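PDB 3KHS: purine nucleoside phosphorylase from Grouper iridovirus, which probably catalyses the reversible phosphorolysis of purine nucleosides such as inosine and guanosine, releasing the free base for purine salvage. Local coordinates for residues V105-T111 and M230-V235; V70-C75 and I276-R280; E9-L14 and D49-F53. All coordinates share one frame; numbering follows the deposited sequence.

Contact 1 (V105-T111 and M230-V235); sequences VKIVVLT and MRCLAV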
loop_
_atom_site.group_PDB
_atom_site.type_symbol
_atom_site.label_atom_id
_atom_site.label_comp_id
_atom_site.label_asym_id
_atom_site.label_seq_id
_atom_site.Cartn_x
_atom_site.Cartn_y
_atom_site.Cartn_z
ATOM N N VAL B 105 12.917 -28.547 -0.292
ATOM C CA VAL B 105 13.885 -27.722 0.419
ATOM C C VAL B 105 13.422 -27.481 1.848
ATOM O O VAL B 105 12.251 -27.268 2.110
ATOM C CB VAL B 105 14.131 -26.365 -0.253
ATOM C CG1 VAL B 105 15.097 -25.556 0.600
ATOM C CG2 VAL B 105 14.737 -26.566 -1.631
ATOM N N LYS B 106 14.361 -27.533 2.781
ATOM C CA LYS B 106 14.028 -27.329 4.186
ATOM C C LYS B 106 14.571 -26.020 4.732
ATOM O O LYS B 106 13.989 -25.442 5.633
ATOM C CB LYS B 106 14.515 -28.529 5.015
ATOM C CG LYS B 106 13.625 -29.740 4.821
ATOM C CD LYS B 106 14.261 -30.984 5.411
ATOM C CE LYS B 106 13.381 -32.230 5.246
ATOM N NZ LYS B 106 13.971 -33.430 5.944
ATOM N N ILE B 107 15.671 -25.554 4.158
ATOM C CA ILE B 107 16.277 -24.306 4.592
ATOM C C ILE B 107 16.558 -23.421 3.386
ATOM O O ILE B 107 17.018 -23.903 2.347
ATOM C CB ILE B 107 17.595 -24.567 5.336
ATOM C CG1 ILE B 107 17.318 -25.379 6.607
ATOM C CG2 ILE B 107 18.280 -23.245 5.654
ATOM C CD1 ILE B 107 18.588 -25.912 7.283
ATOM N N VAL B 108 16.255 -22.134 3.511
ATOM C CA VAL B 108 16.512 -21.212 2.413
ATOM C C VAL B 108 17.429 -20.066 2.878
ATOM O O VAL B 108 17.181 -19.432 3.905
ATOM C CB VAL B 108 15.199 -20.634 1.853
ATOM C CG1 VAL B 108 15.494 -19.557 0.793
ATOM C CG2 VAL B 108 14.344 -21.753 1.254
ATOM N N VAL B 109 18.505 -19.827 2.131
ATOM C CA VAL B 109 19.454 -18.757 2.456
ATOM C C VAL B 109 19.282 -17.677 1.371
ATOM O O VAL B 109 19.596 -17.911 0.193
ATOM C CB VAL B 109 20.924 -19.253 2.415
ATOM C CG1 VAL B 109 21.874 -18.096 2.772
ATOM C CG2 VAL B 109 21.147 -20.433 3.386
ATOM N N LEU B 110 18.792 -16.506 1.776
ATOM C CA LEU B 110 18.554 -15.385 0.864
ATOM C C LEU B 110 19.604 -14.288 1.030
ATOM O O LEU B 110 20.070 -14.023 2.130
ATOM C CB LEU B 110 17.197 -14.726 1.146
ATOM C CG LEU B 110 15.797 -15.341 1.366
ATOM C CD1 LEU B 110 15.118 -15.603 0.066
ATOM C CD2 LEU B 110 15.888 -16.576 2.223
ATOM N N THR B 111 19.961 -13.645 -0.066
ATOM C CA THR B 111 20.904 -12.543 -0.038
ATOM C C THR B 111 20.289 -11.407 -0.857
ATOM O O THR B 111 19.416 -11.648 -1.708
ATOM C CB THR B 111 22.243 -12.920 -0.680
ATOM O OG1 THR B 111 22.040 -13.229 -2.065
ATOM C CG2 THR B 111 22.875 -14.093 0.050
ATOM N N MET B 230 9.493 -23.783 5.688
ATOM C CA MET B 230 10.949 -23.773 5.536
ATOM C C MET B 230 11.574 -22.775 6.493
ATOM O O MET B 230 10.908 -21.847 6.959
ATOM C CB MET B 230 11.354 -23.452 4.082
ATOM C CG MET B 230 11.022 -24.548 3.057
ATOM S SD MET B 230 11.300 -24.075 1.323
ATOM C CE MET B 230 10.148 -22.695 1.225
ATOM N N ARG B 231 12.843 -22.998 6.808
ATOM C CA ARG B 231 13.558 -22.118 7.717
ATOM C C ARG B 231 14.332 -21.109 6.882
ATOM O O ARG B 231 14.924 -21.459 5.858
ATOM C CB ARG B 231 14.489 -22.944 8.610
ATOM C CG ARG B 231 13.745 -23.916 9.503
ATOM C CD ARG B 231 14.695 -24.920 10.107
ATOM N NE ARG B 231 15.535 -24.342 11.149
ATOM C CZ ARG B 231 16.702 -24.857 11.515
ATOM N NH1 ARG B 231 17.160 -25.955 10.919
ATOM N NH2 ARG B 231 17.416 -24.282 12.473
ATOM N N CYS B 232 14.329 -19.859 7.329
ATOM C CA CYS B 232 15.004 -18.791 6.588
ATOM C C CYS B 232 16.158 -18.059 7.239
ATOM O O CYS B 232 16.171 -17.802 8.440
ATOM C CB CYS B 232 13.987 -17.736 6.183
ATOM S SG CYS B 232 12.575 -18.410 5.342
ATOM N N LEU B 233 17.121 -17.714 6.400
ATOM C CA LEU B 233 18.269 -16.930 6.790
ATOM C C LEU B 233 18.424 -15.938 5.641
ATOM O O LEU B 233 18.370 -16.316 4.471
ATOM C CB LEU B 233 19.505 -17.780 6.898
ATOM C CG LEU B 233 20.785 -16.954 6.851
ATOM C CD1 LEU B 233 20.826 -16.020 8.074
ATOM C CD2 LEU B 233 22.016 -17.879 6.770
ATOM N N ALA B 234 18.576 -14.663 5.973
ATOM C CA ALA B 234 18.755 -13.647 4.944
ATOM C C ALA B 234 19.900 -12.733 5.346
ATOM O O ALA B 234 19.985 -12.316 6.498
ATOM C CB ALA B 234 17.479 -12.857 4.777
ATOM N N VAL B 235 20.786 -12.447 4.400
ATOM C CA VAL B 235 21.926 -11.569 4.639
ATOM C C VAL B 235 21.938 -10.434 3.595
ATOM O O VAL B 235 21.988 -10.697 2.394
ATOM C CB VAL B 235 23.272 -12.359 4.525
ATOM C CG1 VAL B 235 24.469 -11.397 4.650
ATOM C CG2 VAL B 235 23.362 -13.433 5.617
#
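Val108 and Leu110 are gripped through both their N-H and C=O groups by 230-235, a textbook ladder of parallel pairing. Arg231 N gives its hydrogen to Lys106 O over 2.9 Å, and Val108 N returns the bond to Arg231 O at 2.8 Å. Leu233 then repeats the arrangement: its N-H goes to Val108 O, and its O receives Leu110 N at 2.7 Å with an almost straight N-H...O angle of 173°. Val235 N closes the series on Leu110 O. The short segments 107-111 and 231-235 run 17° from parallel, and each residue from Ile107 to Thr111 pairs in unbroken register with one from Arg231 to Val235. Alpha-carbon C-H groups such as those of Val109 and Ala234 also lean on carbonyl oxygens.

Side chains pack on both faces of the ladder. Before the strands begin, Met230 reaches across, its CG 3.1 Å from Val105 O. With CG beside the backbone N (chi1 -69°) and the chain extended at chi2, SD comes 3.8 Å from Val108 CG2 where the two side chains cross at a slant. Leu110 CD2 sits 3.4 Å from Leu233 O, close beside a carbonyl that already accepts the Leu110 N-H. On the other face Val109 CG1 lies beside Leu233 CD2 at 4.0 Å. Ile107 and Arg231 extend the same way, with Ile107 CD1 3.9 Å from Arg231 NH1. The charge of Arg231 is met further out, by salt bridges to Asp164 and Glu282.

Around this pair the architecture is a three-layer alpha-beta one. Strand 107-116 is an inner strand, since Ile107, Val109 and Thr111 turn their backbone bonds to strand 24-28. Helices 95-102 and 219-227 cover the face of Val108, Leu110 and Cys232, whereas helix 257-279 covers that of Ile107, Thr111, Leu233 and Val235.

Contact 2 (V70-C75 and I276-R280); sequences VNGVSC and IEKIR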
loop_
_atom_site.group_PDB
_atom_site.type_symbol
_atom_site.label_atom_id
_atom_site.label_comp_id
_atom_site.label_asym_id
_atom_site.label_seq_id
_atom_site.Cartn_x
_atom_site.Cartn_y
_atom_site.Cartn_z
ATOM N N VAL B 70 27.296 -28.387 -2.068
ATOM C CA VAL B 70 28.251 -27.504 -1.414
ATOM C C VAL B 70 28.478 -28.138 -0.058
ATOM O O VAL B 70 27.523 -28.444 0.657
ATOM C CB VAL B 70 27.694 -26.078 -1.183
ATOM C CG1 VAL B 70 28.728 -25.243 -0.435
ATOM C CG2 VAL B 70 27.342 -25.408 -2.517
ATOM N N ASN B 71 29.741 -28.350 0.289
ATOM C CA ASN B 71 30.092 -28.963 1.565
ATOM C C ASN B 71 29.241 -30.203 1.889
ATOM O O ASN B 71 28.841 -30.423 3.033
ATOM C CB ASN B 71 30.007 -27.919 2.692
ATOM C CG ASN B 71 31.004 -26.763 2.504
ATOM O OD1 ASN B 71 32.134 -26.969 2.066
ATOM N ND2 ASN B 71 30.586 -25.550 2.849
ATOM N N GLY B 72 28.973 -31.004 0.860
ATOM C CA GLY B 72 28.203 -32.227 1.029
ATOM C C GLY B 72 26.696 -32.089 1.113
ATOM O O GLY B 72 25.992 -33.065 1.392
ATOM N N VAL B 73 26.203 -30.883 0.857
ATOM C CA VAL B 73 24.779 -30.588 0.915
ATOM C C VAL B 73 24.201 -30.362 -0.477
ATOM O O VAL B 73 24.749 -29.564 -1.222
ATOM C CB VAL B 73 24.573 -29.312 1.761
ATOM C CG1 VAL B 73 23.091 -28.964 1.858
ATOM C CG2 VAL B 73 25.196 -29.512 3.154
ATOM N N SER B 74 23.121 -31.062 -0.837
ATOM C CA SER B 74 22.511 -30.849 -2.149
ATOM C C SER B 74 21.685 -29.555 -2.064
ATOM O O SER B 74 20.779 -29.398 -1.221
ATOM C CB SER B 74 21.632 -32.033 -2.540
ATOM O OG SER B 74 20.780 -32.373 -1.472
ATOM N N CYS B 75 22.017 -28.623 -2.941
ATOM C CA CYS B 75 21.364 -27.323 -2.958
ATOM C C CYS B 75 20.776 -26.988 -4.323
ATOM O O CYS B 75 21.168 -27.560 -5.358
ATOM C CB CYS B 75 22.389 -26.203 -2.624
ATOM S SG CYS B 75 23.495 -26.385 -1.173
ATOM N N ILE B 276 26.669 -23.028 5.286
ATOM C CA ILE B 276 26.124 -24.276 4.807
ATOM C C ILE B 276 26.871 -25.423 5.487
ATOM O O ILE B 276 26.287 -26.466 5.780
ATOM C CB ILE B 276 26.236 -24.359 3.263
ATOM C CG1 ILE B 276 25.222 -23.391 2.637
ATOM C CG2 ILE B 276 26.030 -25.794 2.782
ATOM C CD1 ILE B 276 25.236 -23.337 1.110
ATOM N N GLU B 277 28.157 -25.230 5.756
ATOM C CA GLU B 277 28.913 -26.278 6.426
ATOM C C GLU B 277 28.346 -26.507 7.828
ATOM O O GLU B 277 28.099 -27.640 8.211
ATOM C CB GLU B 277 30.391 -25.916 6.520
ATOM C CG GLU B 277 31.273 -27.087 6.906
ATOM C CD GLU B 277 32.724 -26.681 7.056
ATOM O OE1 GLU B 277 33.224 -25.922 6.190
ATOM O OE2 GLU B 277 33.366 -27.129 8.038
ATOM N N LYS B 278 28.131 -25.434 8.588
ATOM C CA LYS B 278 27.571 -25.538 9.943
ATOM C C LYS B 278 26.166 -26.145 9.937
ATOM O O LYS B 278 25.743 -26.760 10.920
ATOM C CB LYS B 278 27.509 -24.157 10.616
ATOM C CG LYS B 278 28.867 -23.531 10.842
ATOM C CD LYS B 278 28.775 -22.060 11.187
ATOM C CE LYS B 278 30.109 -21.540 11.675
ATOM N NZ LYS B 278 30.491 -22.195 12.985
ATOM N N ILE B 279 25.439 -25.951 8.838
ATOM C CA ILE B 279 24.089 -26.484 8.692
ATOM C C ILE B 279 24.105 -28.000 8.492
ATOM O O ILE B 279 23.235 -28.707 8.999
ATOM C CB ILE B 279 23.374 -25.844 7.483
ATOM C CG1 ILE B 279 23.175 -24.352 7.726
ATOM C CG2 ILE B 279 22.034 -26.515 7.253
ATOM C CD1 ILE B 279 22.495 -23.619 6.571
ATOM N N ARG B 280 25.093 -28.490 7.747
ATOM C CA ARG B 280 25.221 -29.915 7.472
ATOM C C ARG B 280 25.222 -30.755 8.753
ATOM O O ARG B 280 25.129 -31.977 8.708
ATOM C CB ARG B 280 26.494 -30.170 6.661
ATOM C CG ARG B 280 26.775 -31.632 6.389
ATOM C CD ARG B 280 27.913 -31.815 5.397
ATOM N NE ARG B 280 29.081 -30.984 5.692
ATOM C CZ ARG B 280 29.687 -30.911 6.874
ATOM N NH1 ARG B 280 29.241 -31.623 7.905
ATOM N NH2 ARG B 280 30.746 -30.121 7.022
#
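Asn71 O, as modelled though its position is doubtful, approaches the guanidinium of Arg280 at its edge, near the plane of the group, while the backbone oxygen of Glu277 stands 3.8 Å above that plane, over its centre. The bend at the third torsion of Arg280 (chi3 47°) brings NE round to the turn. The resulting bond from NE to Asn71 O is weak, with an N-H...O angle of 126°. The other flat group, the Asn71 amide, sets ND2 3.7 Å from Glu277 CB; its plane stands 73° from that of the Glu277 carboxylate.

Beside these polar groups the packing is mostly apolar. Ile276 CG2 lies 3.7 Å from Val70 O and 3.8 Å from Val73 CG2, a methyl that also meets Arg280 CB at 3.8 Å. Further along the strand Cys75 SG touches the tip of the same isoleucine, CD1, at 4.2 Å.

The contact thus joins a beta hairpin to the end region of a long helix. A type I' turn from Val70 to Val73 links antiparallel strands 64-70 and 73-79, and helix 257-279 lies against it, with Leu24 of the adjoining strand 24-28 meeting Val73, Cys75 and Ile276.

Contact 3 (E9-L14 and D49-F53); sequences ETAAWL and DIPNF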
loop_
_atom_site.group_PDB
_atom_site.type_symbol
_atom_site.label_atom_id
_atom_site.label_comp_id
_atom_site.label_asym_id
_atom_site.label_seq_id
_atom_site.Cartn_x
_atom_site.Cartn_y
_atom_site.Cartn_z
ATOM N N GLU B 9 3.895 -29.070 -10.025
ATOM C CA GLU B 9 4.105 -29.475 -11.403
ATOM C C GLU B 9 5.482 -29.016 -11.842
ATOM O O GLU B 9 6.266 -29.800 -12.388
ATOM C CB GLU B 9 3.001 -28.891 -12.299
ATOM C CG GLU B 9 3.373 -28.736 -13.780
ATOM C CD GLU B 9 2.282 -28.045 -14.598
ATOM O OE1 GLU B 9 1.936 -26.864 -14.311
ATOM O OE2 GLU B 9 1.770 -28.698 -15.539
ATOM N N THR B 10 5.783 -27.745 -11.599
ATOM C CA THR B 10 7.085 -27.201 -11.950
ATOM C C THR B 10 8.180 -28.015 -11.268
ATOM O O THR B 10 9.197 -28.318 -11.882
ATOM C CB THR B 10 7.183 -25.736 -11.517
ATOM O OG1 THR B 10 6.374 -24.944 -12.390
ATOM C CG2 THR B 10 8.607 -25.254 -11.561
ATOM N N ALA B 11 7.969 -28.369 -10.005
ATOM C CA ALA B 11 8.973 -29.149 -9.281
ATOM C C ALA B 11 9.139 -30.532 -9.914
ATOM O O ALA B 11 10.260 -30.970 -10.169
ATOM C CB ALA B 11 8.592 -29.290 -7.793
ATOM N N ALA B 12 8.022 -31.212 -10.174
ATOM C CA ALA B 12 8.077 -32.531 -10.774
ATOM C C ALA B 12 8.838 -32.489 -12.095
ATOM O O ALA B 12 9.528 -33.443 -12.445
ATOM C CB ALA B 12 6.672 -33.076 -10.985
ATOM N N TRP B 13 8.732 -31.380 -12.822
ATOM C CA TRP B 13 9.419 -31.257 -14.102
ATOM C C TRP B 13 10.914 -31.067 -13.902
ATOM O O TRP B 13 11.727 -31.538 -14.702
ATOM C CB TRP B 13 8.833 -30.088 -14.904
ATOM C CG TRP B 13 9.456 -29.854 -16.239
ATOM C CD1 TRP B 13 9.009 -30.324 -17.447
ATOM C CD2 TRP B 13 10.616 -29.047 -16.532
ATOM N NE1 TRP B 13 9.815 -29.859 -18.475
ATOM C CE2 TRP B 13 10.807 -29.076 -17.939
ATOM C CE3 TRP B 13 11.502 -28.303 -15.751
ATOM C CZ2 TRP B 13 11.846 -28.387 -18.568
ATOM C CZ3 TRP B 13 12.543 -27.613 -16.386
ATOM C CH2 TRP B 13 12.700 -27.662 -17.782
ATOM N N LEU B 14 11.284 -30.367 -12.838
ATOM C CA LEU B 14 12.700 -30.146 -12.566
ATOM C C LEU B 14 13.273 -31.448 -12.030
ATOM O O LEU B 14 14.391 -31.823 -12.366
ATOM C CB LEU B 14 12.904 -29.032 -11.530
ATOM C CG LEU B 14 12.665 -27.580 -11.975
ATOM C CD1 LEU B 14 12.321 -26.710 -10.758
ATOM C CD2 LEU B 14 13.872 -27.068 -12.707
ATOM N N ASP B 49 13.342 -21.684 -19.543
ATOM C CA ASP B 49 12.912 -23.025 -19.925
ATOM C C ASP B 49 12.063 -23.658 -18.840
ATOM O O ASP B 49 11.477 -24.719 -19.047
ATOM C CB ASP B 49 14.110 -23.955 -20.184
ATOM C CG ASP B 49 15.002 -23.482 -21.322
ATOM O OD1 ASP B 49 14.482 -22.991 -22.345
ATOM O OD2 ASP B 49 16.239 -23.622 -21.203
ATOM N N ILE B 50 12.008 -23.025 -17.675
ATOM C CA ILE B 50 11.225 -23.589 -16.598
ATOM C C ILE B 50 9.752 -23.220 -16.685
ATOM O O ILE B 50 9.383 -22.053 -16.785
ATOM C CB ILE B 50 11.760 -23.159 -15.218
ATOM C CG1 ILE B 50 13.225 -23.539 -15.085
ATOM C CG2 ILE B 50 10.948 -23.804 -14.121
ATOM C CD1 ILE B 50 13.802 -23.152 -13.746
ATOM N N PRO B 51 8.895 -24.237 -16.670
ATOM C CA PRO B 51 7.442 -24.144 -16.727
ATOM C C PRO B 51 6.887 -23.327 -15.553
ATOM O O PRO B 51 7.256 -23.566 -14.408
ATOM C CB PRO B 51 7.018 -25.601 -16.625
ATOM C CG PRO B 51 8.105 -26.323 -17.343
ATOM C CD PRO B 51 9.355 -25.616 -16.927
ATOM N N ASN B 52 5.988 -22.392 -15.840
ATOM C CA ASN B 52 5.354 -21.572 -14.803
ATOM C C ASN B 52 6.213 -20.467 -14.179
ATOM O O ASN B 52 5.681 -19.630 -13.467
ATOM C CB ASN B 52 4.813 -22.458 -13.671
ATOM C CG ASN B 52 3.662 -23.344 -14.103
ATOM O OD1 ASN B 52 2.733 -22.897 -14.763
ATOM N ND2 ASN B 52 3.706 -24.607 -13.692
ATOM N N PHE B 53 7.526 -20.472 -14.419
ATOM C CA PHE B 53 8.406 -19.435 -13.857
ATOM C C PHE B 53 8.156 -18.097 -14.530
ATOM O O PHE B 53 8.015 -18.023 -15.759
ATOM C CB PHE B 53 9.888 -19.803 -14.052
ATOM C CG PHE B 53 10.635 -20.098 -12.770
ATOM C CD1 PHE B 53 10.147 -21.016 -11.849
ATOM C CD2 PHE B 53 11.845 -19.477 -12.503
ATOM C CE1 PHE B 53 10.850 -21.313 -10.678
ATOM C CE2 PHE B 53 12.561 -19.761 -11.338
ATOM C CZ PHE B 53 12.063 -20.682 -10.423
#
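Three groups gather round Thr10 OG1. It donates to Pro51 O at 2.6 Å, from above the carbonyl plane and not along a lone pair, and accepts from Asn52 ND2 at 3.0 Å; the carbonyl of Leu6, earlier in its own helix, is a competing acceptor for the same hydroxyl hydrogen. Asn52 ND2 spends its second hydrogen on Glu9 OE1, 2.9 Å away on the anti side but well out of the carboxylate plane. Both partners lie close to the amide plane, so the two bonds should fix the rotation of the Asn52 amide.

One turn further along the helix, Trp13 has CG anti to its backbone N (chi1 180°), which carries the indole out over the loop. Pro51 CD then sits over the face of the six-membered ring, 3.6 Å from its centroid and 10° off the normal, a CH-pi contact. Ile50 continues the packing, with CG2 3.8 Å from Thr10 CG2 and CD1 4.1 Å from Leu14 CD2.

The chemistry is therefore two-sided: in the type II turn Ile50-Phe53, directional bonds hold Pro51 and Asn52, while CH-pi and apolar contacts from Thr10, Trp13 and Leu14 hold Ile50 and Pro51. Any negative charge on Glu9 would probably strengthen the ND2 bond and polarise the amide.

Contacts 1 and 2 touch and share a sheet and a helix: their centres are 13 Å apart, and Ile107 CD1 packs 3.5 Å from Ile279 CG2. Helix 257-279, which follows strand 231-241 in the chain, packs on contact 1 and supplies one side of contact 2. In sequence, contact 1 is nested within the loop that contact 2 closes. Contact 3 is peripheral, its centre about 21 Å from that of contact 1 and 24 Å from that of contact 2, with nearest atoms about 9 and 10 Å away. Helix 95-102 meets both contacts 1 and 3, and strand 64-70 packs on Leu14 and Ile50 before entering the turn of contact 2. All three lie within one subunit of the three-chain assembly, and no other chain touches their segments.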